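Local atomic coordinates of glycerophosphoryl diester phosphodiesterase (Agrobacterium tumefaciens str. C58, PDB entry 3KS6), a protein that belongs to the glycerophosphoryl diester phosphodiesterase family, has a TIM-barrel fold and carries a magnesium ion in this model. Residues Q217-K220 with A221-G225. Residues are numbered along the deposited sequence; the frame is centred on the assembly and turned at random.
Sequences QITK and ALDLG
Four successive i to i+4 backbone hydrogen bonds tie Gln217-Lys220 to the next turn of the same helix. Asp223 N reaches Thr219 O at 2.8 Å and Leu224 N reaches Lys220 O, also at 2.8 Å; Ala221 N to Gln217 O and Leu222 N to Ile218 O are a little longer. All are fairly straight, with N-H...O angles of 160-165°. The ladder runs on one step further, Gly225 N bonding to Ala221 O at 3.1 Å, and there the helix stops: Gly225 turns to positive phi (78°).

Side chains pair up along the helix in the same i, i+4 rhythm, each couple lying side by side. Thr219 turns its methyl, not its hydroxyl, to the carboxylate of Asp223, with CG2 3.6 Å from OD2. Its chi1 of -65° sets OG1 beside its own backbone N, where it bonds back to Pro215 O, while Asp223 OD1 is taken by His244. Next round, Lys220 runs out fully extended; its CG passes 4.1 Å from Leu224 CD1, and NZ goes on to the carbonyls of Ile189 and Ala192. On the buried side, Ile218 CG2 meets Leu222 CD1 at 3.9 Å.

That apolar side faces the barrel: Ile218, Ala221 and Leu222 all press on Phe229 of strand 228-231, which follows this helix in the alternating beta-alpha order of a TIM barrel. Ile218 and Leu222 also touch the C-terminal helix 234-249, at Leu236 and Leu240 and at Arg241 and His244 respectively, so the pair sits where that helix and the strand meet helix 215-224.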
loop_
_atom_site.group_PDB
_atom_site.type_symbol
_atom_site.label_atom_id
_atom_site.label_comp_id
_atom_site.label_asym_id
_atom_site.label_seq_id
_atom_site.Cartn_x
_atom_site.Cartn_y
_atom_site.Cartn_z
ATOM N N GLN A 217 -18.214 -0.578 -2.560
ATOM C CA GLN A 217 -16.899 -0.926 -3.135
ATOM C C GLN A 217 -16.288 -2.159 -2.463
ATOM O O GLN A 217 -15.777 -3.040 -3.116
ATOM C CB GLN A 217 -15.943 0.241 -2.965
ATOM C CG GLN A 217 -16.172 1.344 -3.948
ATOM C CD GLN A 217 -15.348 2.543 -3.645
ATOM O OE1 GLN A 217 -15.074 2.870 -2.478
ATOM N NE2 GLN A 217 -14.940 3.245 -4.713
ATOM N N ILE A 218 -16.333 -2.181 -1.134
ATOM C CA ILE A 218 -15.899 -3.327 -0.364
ATOM C C ILE A 218 -16.681 -4.578 -0.757
ATOM O O ILE A 218 -16.079 -5.618 -1.024
ATOM C CB ILE A 218 -16.004 -3.073 1.160
ATOM C CG1 ILE A 218 -15.017 -1.975 1.614
ATOM C CG2 ILE A 218 -15.793 -4.401 1.937
ATOM C CD1 ILE A 218 -15.293 -1.399 2.999
ATOM N N THR A 219 -18.010 -4.466 -0.837
ATOM C CA THR A 219 -18.848 -5.619 -1.201
ATOM C C THR A 219 -18.574 -6.069 -2.644
ATOM O O THR A 219 -18.569 -7.257 -2.953
ATOM C CB THR A 219 -20.356 -5.276 -0.998
ATOM O OG1 THR A 219 -20.608 -5.061 0.393
ATOM C CG2 THR A 219 -21.218 -6.397 -1.547
ATOM N N LYS A 220 -18.280 -5.117 -3.537
ATOM C CA LYS A 220 -17.949 -5.483 -4.905
ATOM C C LYS A 220 -16.669 -6.330 -4.920
ATOM O O LYS A 220 -16.595 -7.356 -5.596
ATOM C CB LYS A 220 -17.776 -4.238 -5.756
ATOM C CG LYS A 220 -17.240 -4.466 -7.134
ATOM C CD LYS A 220 -17.096 -3.116 -7.829
ATOM C CE LYS A 220 -16.501 -3.275 -9.193
ATOM N NZ LYS A 220 -16.407 -1.938 -9.869
ATOM N N ALA A 221 -15.663 -5.884 -4.183
ATOM C CA ALA A 221 -14.378 -6.599 -4.052
ATOM C C ALA A 221 -14.587 -8.037 -3.523
ATOM O O ALA A 221 -14.044 -9.021 -4.066
ATOM C CB ALA A 221 -13.414 -5.769 -3.116
ATOM N N LEU A 222 -15.402 -8.160 -2.469
ATOM C CA LEU A 222 -15.734 -9.469 -1.892
ATOM C C LEU A 222 -16.528 -10.346 -2.853
ATOM O O LEU A 222 -16.205 -11.514 -3.004
ATOM C CB LEU A 222 -16.445 -9.313 -0.542
ATOM C CG LEU A 222 -15.683 -8.627 0.601
ATOM C CD1 LEU A 222 -16.636 -8.196 1.759
ATOM C CD2 LEU A 222 -14.516 -9.543 1.130
ATOM N N ASP A 223 -17.526 -9.772 -3.521
ATOM C CA ASP A 223 -18.324 -10.462 -4.544
ATOM C C ASP A 223 -17.482 -10.909 -5.705
ATOM O O ASP A 223 -17.678 -11.988 -6.213
ATOM C CB ASP A 223 -19.455 -9.568 -5.097
ATOM C CG ASP A 223 -20.627 -9.420 -4.127
ATOM O OD1 ASP A 223 -20.673 -10.168 -3.122
ATOM O OD2 ASP A 223 -21.475 -8.541 -4.388
ATOM N N LEU A 224 -16.558 -10.066 -6.158
ATOM C CA LEU A 224 -15.652 -10.475 -7.246
ATOM C C LEU A 224 -14.661 -11.579 -6.858
ATOM O O LEU A 224 -14.223 -12.350 -7.728
ATOM C CB LEU A 224 -14.904 -9.259 -7.805
ATOM C CG LEU A 224 -15.700 -8.317 -8.691
ATOM C CD1 LEU A 224 -14.819 -7.150 -9.099
ATOM C CD2 LEU A 224 -16.231 -9.058 -9.919
ATOM N N GLY A 225 -14.333 -11.669 -5.570
ATOM C CA GLY A 225 -13.448 -12.692 -5.049
ATOM C C GLY A 225 -12.005 -12.340 -5.340
ATOM O O GLY A 225 -11.198 -13.214 -5.611
#